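Local atomic coordinates of Cyclo(L-tyrosyl-L-tyrosyl) synthase (Mycobacterium tuberculosis, PDB entry 2X9Q), a protein that probably catalyses the ATP-independent formation of cyclo(L-tyrosyl-L-tyrosyl) from two molecules of tyrosyl-tRNA, a step towards mycocyclosin. Residues A[238-243]-A[247-252]; A[260-265]-A[269-274]. All coordinates share one frame; numbering follows the deposited sequence.

In the fold
Contact 1 is largely buried: in it the last turns of helix 220-244 rest on the start of strand 249-253, a strand inside the mixed sheet. Contact 2 is only partly buried and joins the short helix 260-263 to the loop that leads into strand 276-283. The two follow one another along the chain and touch through Leu238 and Ser273, whose O and N form a probable hydrogen bond of 2.8 Å. Their chemistry differs with their place. Contact 1 has apolar packing and a bridging water but no direct hydrogen bond across it, whereas contact 2 is tied by main-chain carbonyls, Leu263 O taking Ala272 N and Ala265 O taking Arg271 NE, beside leucine and alanine packing.

Contact 1 of 2, residues A[238-243]-A[247-252]; sequences LDTPAI and PSSLNC
Thr240 and Ser249 meet side chain to side chain where the end of helix 220-244 settles on the sheet. Take Thr240 outward from the backbone. Its CB already faces Ser249, with the CB atoms of the two residues 3.8 Å apart. Beyond it the side chain forks. The methyl CG2, anti to the backbone N, runs alongside the serine and comes within 3.4 Å of Ser249 OG. The other branch, OG1, sits beside the backbone N (chi1 -66°) and turns back to the carbonyl O of Leu236, one turn earlier, to which it is hydrogen-bonded. That leaves Thr240 OG1 able to accept from a water 2.9 Å away. The same water lies 2.7 Å from Ser249 OG, so it bridges helix and strand at a point where the hydroxyls themselves do not bond.

Helix 220-244 and strand 249-253 are consecutive elements of a Rossmann-like alpha/beta fold related to that of class I tRNA synthetases, and the strand runs parallel to both its neighbours, 82-87 and 276-283. Ser249 OG, anti to its own N, is also hydrogen-bonded to His82 of the first of these. Asn251 ND2 shares Leu236 O with Thr240, a second polar link between strand and helix.

Pro241 packs beside this pair. The CG of its ring lies 3.8 Å from Ser248 CA, and its CD comes to 4.2 Å from Ser249 CB. The helix is kinked here: the N of Pro241 and that of Ala242 make no bond to the preceding turn. Asp239 OD1 takes up Ala242 N instead, at 3.0 Å and from above the carboxylate plane, in an Asx motif, while Thr240 N is bonded to Gln276 OE1.

Contact 2 of 2, residues A[260-265]-A[269-274]; sequences AEMLYA and GLRASR
Leu263 and Arg271 bring their CA atoms to 4.3 Å as the chain leaves helix 260-263 at Tyr264 and doubles back past the end of that helix. Ala272 N closes the loop, giving a nearly straight bond (165°) of 2.8 Å to Leu263 O. The same carbonyl oxygen also receives a CA-H...O contact from Arg271.

The Arg271 side chain, bent at chi2 (-64°), folds back over the end of the helix. Its NE bonds Ala265 O at 2.8 Å; the oxygen sits at the guanidinium edge, in its plane, although NE approaches from above the carbonyl plane. Arg271 NH1 turns to Leu270 O, 2.9 Å away, and NH2 bonds Arg266 O, so three main-chain carbonyls fix the group's rotation. Met262 O lies over one face, too poorly angled to NE and NH1 for hydrogen bonds. These carbonyls, gathered around and just beyond the C-terminal end of helix 260-263, would be expected to favour the positive charge. Met262, a selenomethionine here, crosses Arg271 at about a right angle and packs SE against Leu270 CB.

On the buried side Leu263 and Leu270 run alongside each other in the same direction, with their CD2 atoms 3.7 Å apart; both also touch Leu238 of helix 220-244. Ala272 CB meets the Tyr264 ring obliquely, 3.5 Å from CE1.

Leu263 lies about 7 Å, side chain to side chain, from Ile230, a residue assigned to substrate binding by similarity. Helix 260-263 and this loop are part of the connection between the adjacent parallel strands 249-253 and 276-283, a beta-alpha-beta crossover of the Rossmann-like core.

Contact 1 of 2, residues A[238-243]-A[247-252]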
ATOM      1  N   LEU A 238      -5.118   1.032  -7.036  1.00 18.53           N
ATOM      2  CA  LEU A 238      -6.075   1.304  -8.139  1.00 17.93           C
ATOM      3  C   LEU A 238      -6.819   0.035  -8.541  1.00 18.57           C
ATOM      4  O   LEU A 238      -8.068   0.052  -8.718  1.00 16.47           O
ATOM      5  CB  LEU A 238      -5.313   1.840  -9.375  1.00 18.01           C
ATOM      6  CG  LEU A 238      -4.725   3.257  -9.128  1.00 17.64           C
ATOM      7  CD1 LEU A 238      -3.685   3.574 -10.231  1.00 20.34           C
ATOM      8  CD2 LEU A 238      -5.926   4.271  -9.174  1.00 17.58           C
ATOM      9  N   ASP A 239      -6.074  -1.064  -8.698  1.00 17.56           N
ATOM     10  CA  ASP A 239      -6.683  -2.255  -9.349  1.00 18.90           C
ATOM     11  C   ASP A 239      -5.958  -3.559  -9.095  1.00 18.62           C
ATOM     12  O   ASP A 239      -5.542  -4.245 -10.063  1.00 20.26           O
ATOM     13  CB  ASP A 239      -6.843  -2.026 -10.861  1.00 17.96           C
ATOM     14  CG  ASP A 239      -8.017  -2.862 -11.450  1.00 21.82           C
ATOM     15  OD1 ASP A 239      -8.541  -3.820 -10.756  1.00 21.88           O
ATOM     16  OD2 ASP A 239      -8.483  -2.552 -12.568  1.00 22.47           O
ATOM     17  N   THR A 240      -5.857  -3.927  -7.820  1.00 20.10           N
ATOM     18  CA  THR A 240      -5.354  -5.235  -7.442  1.00 20.34           C
ATOM     19  C   THR A 240      -6.162  -6.364  -8.128  1.00 22.28           C
ATOM     20  O   THR A 240      -5.575  -7.350  -8.587  1.00 22.21           O
ATOM     21  CB  THR A 240      -5.372  -5.423  -5.909  1.00 20.16           C
ATOM     22  OG1 THR A 240      -4.437  -4.505  -5.311  1.00 17.50           O
ATOM     23  CG2 THR A 240      -4.976  -6.885  -5.478  1.00 19.64           C
ATOM     24  N   PRO A 241      -7.502  -6.215  -8.272  1.00 21.39           N
ATOM     25  CA  PRO A 241      -8.208  -7.286  -9.058  1.00 21.17           C
ATOM     26  C   PRO A 241      -7.631  -7.539 -10.453  1.00 22.85           C
ATOM     27  O   PRO A 241      -7.473  -8.714 -10.849  1.00 25.09           O
ATOM     28  CB  PRO A 241      -9.658  -6.714  -9.169  1.00 20.48           C
ATOM     29  CG  PRO A 241      -9.788  -6.149  -7.781  1.00 15.66           C
ATOM     30  CD  PRO A 241      -8.468  -5.270  -7.698  1.00 19.05           C
ATOM     31  N   ALA A 242      -7.311  -6.508 -11.226  1.00 21.03           N
ATOM     32  CA  ALA A 242      -6.610  -6.666 -12.513  1.00 22.40           C
ATOM     33  C   ALA A 242      -5.232  -7.290 -12.385  1.00 24.14           C
ATOM     34  O   ALA A 242      -4.871  -8.136 -13.180  1.00 24.24           O
ATOM     35  CB  ALA A 242      -6.471  -5.347 -13.283  1.00 20.69           C
ATOM     36  N   ILE A 243      -4.477  -6.918 -11.366  1.00 23.46           N
ATOM     37  CA  ILE A 243      -3.078  -7.343 -11.310  1.00 23.87           C
ATOM     38  C   ILE A 243      -2.999  -8.807 -10.803  1.00 26.15           C
ATOM     39  O   ILE A 243      -2.184  -9.579 -11.305  1.00 25.64           O
ATOM     40  CB  ILE A 243      -2.363  -6.403 -10.326  1.00 24.54           C
ATOM     41  CG1 ILE A 243      -2.324  -4.972 -10.965  1.00 22.03           C
ATOM     42  CG2 ILE A 243      -0.970  -6.986  -9.896  1.00 21.46           C
ATOM     43  CD1 ILE A 243      -1.889  -3.858  -9.917  1.00 19.89           C
ATOM     44  N   PRO A 247     -11.571 -11.330  -7.353  1.00 23.36           N
ATOM     45  CA  PRO A 247     -12.831 -10.618  -7.661  1.00 22.40           C
ATOM     46  C   PRO A 247     -12.854  -9.176  -7.124  1.00 23.09           C
ATOM     47  O   PRO A 247     -13.406  -8.263  -7.778  1.00 22.73           O
ATOM     48  CB  PRO A 247     -13.930 -11.485  -6.912  1.00 22.46           C
ATOM     49  CG  PRO A 247     -13.308 -12.915  -6.994  1.00 24.01           C
ATOM     50  CD  PRO A 247     -11.807 -12.691  -6.781  1.00 22.17           C
ATOM     51  N   SER A 248     -12.283  -8.977  -5.926  1.00 23.48           N
ATOM     52  CA  SER A 248     -12.240  -7.623  -5.342  1.00 21.56           C
ATOM     53  C   SER A 248     -11.094  -7.647  -4.362  1.00 22.38           C
ATOM     54  O   SER A 248     -10.577  -8.739  -4.028  1.00 22.87           O
ATOM     55  CB  SER A 248     -13.521  -7.297  -4.629  1.00 21.98           C
ATOM     56  OG  SER A 248     -13.757  -8.123  -3.505  1.00 21.53           O
ATOM     57  N   SER A 249     -10.665  -6.487  -3.885  1.00 19.35           N
ATOM     58  CA  SER A 249      -9.534  -6.564  -2.966  1.00 19.16           C
ATOM     59  C   SER A 249      -9.549  -5.348  -2.077  1.00 19.64           C
ATOM     60  O   SER A 249      -9.855  -4.233  -2.569  1.00 19.39           O
ATOM     61  CB  SER A 249      -8.161  -6.692  -3.739  1.00 16.43           C
ATOM     62  OG  SER A 249      -7.074  -6.634  -2.751  1.00 18.51           O
ATOM     63  N   LEU A 250      -9.194  -5.539  -0.800  1.00 18.56           N
ATOM     64  CA  LEU A 250      -9.065  -4.458   0.139  1.00 18.78           C
ATOM     65  C   LEU A 250      -7.578  -4.196   0.425  1.00 18.91           C
ATOM     66  O   LEU A 250      -6.899  -5.068   0.962  1.00 19.27           O
ATOM     67  CB  LEU A 250      -9.738  -4.846   1.494  1.00 19.08           C
ATOM     68  CG  LEU A 250      -9.986  -3.761   2.479  1.00 17.98           C
ATOM     69  CD1 LEU A 250     -11.036  -2.666   1.922  1.00 15.22           C
ATOM     70  CD2 LEU A 250     -10.576  -4.433   3.682  1.00 17.76           C
ATOM     71  N   ASN A 251      -7.107  -2.985   0.125  1.00 19.23           N
ATOM     72  CA  ASN A 251      -5.694  -2.659   0.312  1.00 19.26           C
ATOM     73  C   ASN A 251      -5.523  -2.045   1.701  1.00 20.05           C
ATOM     74  O   ASN A 251      -6.144  -1.003   2.028  1.00 19.92           O
ATOM     75  CB  ASN A 251      -5.220  -1.751  -0.851  1.00 19.39           C
ATOM     76  CG  ASN A 251      -3.679  -1.663  -0.867  1.00 24.63           C
ATOM     77  OD1 ASN A 251      -3.081  -1.542   0.193  1.00 24.58           O
ATOM     78  ND2 ASN A 251      -3.074  -1.680  -2.026  1.00 17.08           N
ATOM     79  N   CYS A 252      -4.753  -2.733   2.580  1.00 19.16           N
ATOM     80  CA  CYS A 252      -4.781  -2.391   4.016  1.00 18.47           C
ATOM     81  C   CYS A 252      -3.506  -1.848   4.557  1.00 19.41           C
ATOM     82  O   CYS A 252      -2.408  -2.437   4.299  1.00 19.92           O
ATOM     83  CB  CYS A 252      -5.092  -3.659   4.854  1.00 21.07           C
ATOM     84  SG  CYS A 252      -6.691  -4.368   4.373  1.00 22.33           S
TER
HETATM   85  O   HOH W   1      -5.663  -4.331  -2.677  1.00 16.43           O

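Contact 2 of 2, residues A[260-265]-A[269-274]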
ATOM      1  N   ALA A 260      -5.433   8.504  -1.154  1.00 20.68           N
ATOM      2  CA  ALA A 260      -6.818   8.007  -0.943  1.00 20.46           C
ATOM      3  C   ALA A 260      -7.921   8.985  -1.241  1.00 21.75           C
ATOM      4  O   ALA A 260      -8.918   8.629  -1.848  1.00 21.60           O
ATOM      5  CB  ALA A 260      -7.010   7.424   0.472  1.00 20.00           C
ATOM      6  N   GLU A 261      -7.744  10.238  -0.847  1.00 22.22           N
ATOM      7  CA  GLU A 261      -8.725  11.254  -1.026  1.00 22.37           C
ATOM      8  C   GLU A 261      -9.063  11.464  -2.478  1.00 21.64           C
ATOM      9  O   GLU A 261     -10.174  11.911  -2.816  1.00 23.16           O
ATOM     10  CB  GLU A 261      -8.148  12.565  -0.370  1.00 26.34           C
ATOM     11  CG  GLU A 261      -8.977  13.766  -0.606  1.00 30.97           C
ATOM     12  CD  GLU A 261      -8.247  15.039  -0.065  1.00 32.18           C
ATOM     13  OE1 GLU A 261      -8.147  15.157   1.146  1.00 32.48           O
ATOM     14  OE2 GLU A 261      -7.761  15.850  -0.879  1.00 32.77           O
HETATM   15  N   MSE A 262      -8.114  11.202  -3.375  1.00 18.18           N
HETATM   16  CA  MSE A 262      -8.399  11.274  -4.811  1.00 19.57           C
HETATM   17  C   MSE A 262      -8.920   9.919  -5.375  1.00 18.22           C
HETATM   18  O   MSE A 262      -9.959   9.863  -6.080  1.00 18.80           O
HETATM   19  CB  MSE A 262      -7.113  11.621  -5.592  1.00 18.05           C
HETATM   20  CG  MSE A 262      -7.346  11.679  -7.067  1.00 19.26           C
HETATM   21 SE   MSE A 262      -5.720  12.161  -8.017  1.00 27.03          SE
HETATM   22  CE  MSE A 262      -5.616  14.053  -7.386  1.00 26.94           C
ATOM     23  N   LEU A 263      -8.171   8.824  -5.104  1.00 17.54           N
ATOM     24  CA  LEU A 263      -8.426   7.533  -5.784  1.00 18.25           C
ATOM     25  C   LEU A 263      -9.792   6.941  -5.417  1.00 18.48           C
ATOM     26  O   LEU A 263     -10.417   6.243  -6.251  1.00 18.19           O
ATOM     27  CB  LEU A 263      -7.375   6.513  -5.374  1.00 18.56           C
ATOM     28  CG  LEU A 263      -5.898   6.871  -5.614  1.00 25.07           C
ATOM     29  CD1 LEU A 263      -5.067   5.569  -5.574  1.00 27.43           C
ATOM     30  CD2 LEU A 263      -5.759   7.615  -6.914  1.00 21.30           C
ATOM     31  N   TYR A 264     -10.241   7.203  -4.188  1.00 17.38           N
ATOM     32  CA  TYR A 264     -11.556   6.668  -3.708  1.00 19.78           C
ATOM     33  C   TYR A 264     -12.684   7.741  -3.646  1.00 19.89           C
ATOM     34  O   TYR A 264     -13.657   7.579  -2.893  1.00 21.16           O
ATOM     35  CB  TYR A 264     -11.411   5.922  -2.303  1.00 19.20           C
ATOM     36  CG  TYR A 264     -10.309   4.874  -2.400  1.00 21.25           C
ATOM     37  CD1 TYR A 264     -10.525   3.651  -3.074  1.00 20.36           C
ATOM     38  CD2 TYR A 264      -9.013   5.106  -1.868  1.00 21.16           C
ATOM     39  CE1 TYR A 264      -9.478   2.732  -3.264  1.00 24.88           C
ATOM     40  CE2 TYR A 264      -8.003   4.179  -2.044  1.00 22.73           C
ATOM     41  CZ  TYR A 264      -8.234   3.014  -2.761  1.00 28.36           C
ATOM     42  OH  TYR A 264      -7.246   2.077  -2.865  1.00 28.66           O
ATOM     43  N   ALA A 265     -12.555   8.803  -4.433  1.00 20.00           N
ATOM     44  CA  ALA A 265     -13.453   9.935  -4.297  1.00 18.89           C
ATOM     45  C   ALA A 265     -14.630   9.743  -5.249  1.00 18.09           C
ATOM     46  O   ALA A 265     -14.447   9.170  -6.358  1.00 18.35           O
ATOM     47  CB  ALA A 265     -12.690  11.241  -4.734  1.00 17.98           C
ATOM     48  N   GLY A 269     -11.969  11.370 -12.797  1.00 24.15           N
ATOM     49  CA  GLY A 269     -10.516  11.634 -12.839  1.00 25.99           C
ATOM     50  C   GLY A 269      -9.796  10.271 -12.708  1.00 26.55           C
ATOM     51  O   GLY A 269     -10.286   9.230 -13.192  1.00 26.87           O
ATOM     52  N   LEU A 270      -8.665  10.267 -12.035  1.00 24.63           N
ATOM     53  CA  LEU A 270      -7.988   9.012 -11.702  1.00 22.16           C
ATOM     54  C   LEU A 270      -8.769   8.397 -10.531  1.00 20.01           C
ATOM     55  O   LEU A 270      -8.799   9.011  -9.441  1.00 18.19           O
ATOM     56  CB  LEU A 270      -6.562   9.363 -11.223  1.00 22.78           C
ATOM     57  CG  LEU A 270      -5.749   8.073 -10.839  1.00 24.76           C
ATOM     58  CD1 LEU A 270      -5.565   7.134 -11.997  1.00 25.47           C
ATOM     59  CD2 LEU A 270      -4.399   8.485 -10.245  1.00 27.83           C
ATOM     60  N   ARG A 271      -9.354   7.200 -10.708  1.00 16.79           N
ATOM     61  CA  ARG A 271     -10.116   6.555  -9.670  1.00 19.69           C
ATOM     62  C   ARG A 271      -9.791   5.066  -9.609  1.00 17.36           C
ATOM     63  O   ARG A 271      -9.553   4.436 -10.629  1.00 19.98           O
ATOM     64  CB  ARG A 271     -11.658   6.748  -9.905  1.00 17.38           C
ATOM     65  CG  ARG A 271     -12.131   8.286  -9.720  1.00 18.21           C
ATOM     66  CD  ARG A 271     -11.924   8.777  -8.239  1.00 14.52           C
ATOM     67  NE  ARG A 271     -12.505  10.118  -8.112  1.00 13.94           N
ATOM     68  CZ  ARG A 271     -11.878  11.278  -8.455  1.00 21.64           C
ATOM     69  NH1 ARG A 271     -10.667  11.251  -9.061  1.00 15.89           N
ATOM     70  NH2 ARG A 271     -12.512  12.468  -8.229  1.00 17.91           N
ATOM     71  N   ALA A 272      -9.743   4.533  -8.410  1.00 18.38           N
ATOM     72  CA  ALA A 272      -9.574   3.080  -8.248  1.00 17.15           C
ATOM     73  C   ALA A 272     -10.791   2.371  -8.852  1.00 17.73           C
ATOM     74  O   ALA A 272     -11.889   2.944  -9.032  1.00 15.89           O
ATOM     75  CB  ALA A 272      -9.416   2.708  -6.752  1.00 16.67           C
ATOM     76  N   SER A 273     -10.559   1.134  -9.240  1.00 18.56           N
ATOM     77  CA  SER A 273     -11.588   0.263  -9.809  1.00 18.25           C
ATOM     78  C   SER A 273     -12.739   0.164  -8.847  1.00 17.26           C
ATOM     79  O   SER A 273     -12.564   0.242  -7.635  1.00 18.17           O
ATOM     80  CB  SER A 273     -11.000  -1.173  -9.973  1.00 19.54           C
ATOM     81  OG  SER A 273     -12.067  -2.061 -10.271  1.00 19.13           O
ATOM     82  N   ARG A 274     -13.947   0.027  -9.375  1.00 18.11           N
ATOM     83  CA  ARG A 274     -15.124  -0.228  -8.514  1.00 17.13           C
ATOM     84  C   ARG A 274     -14.961  -1.477  -7.648  1.00 16.87           C
ATOM     85  O   ARG A 274     -15.642  -1.605  -6.635  1.00 19.13           O
ATOM     86  CB  ARG A 274     -16.400  -0.398  -9.390  1.00 17.59           C
ATOM     87  CG  ARG A 274     -16.376  -1.767 -10.156  1.00 17.38           C
ATOM     88  CD  ARG A 274     -17.679  -1.964 -11.014  1.00 22.37           C
ATOM     89  NE  ARG A 274     -18.932  -1.848 -10.242  1.00 18.69           N
ATOM     90  CZ  ARG A 274     -19.389  -2.669  -9.309  1.00 25.20           C
ATOM     91  NH1 ARG A 274     -18.701  -3.798  -8.902  1.00 22.29           N
ATOM     92  NH2 ARG A 274     -20.596  -2.343  -8.743  1.00 20.38           N
TER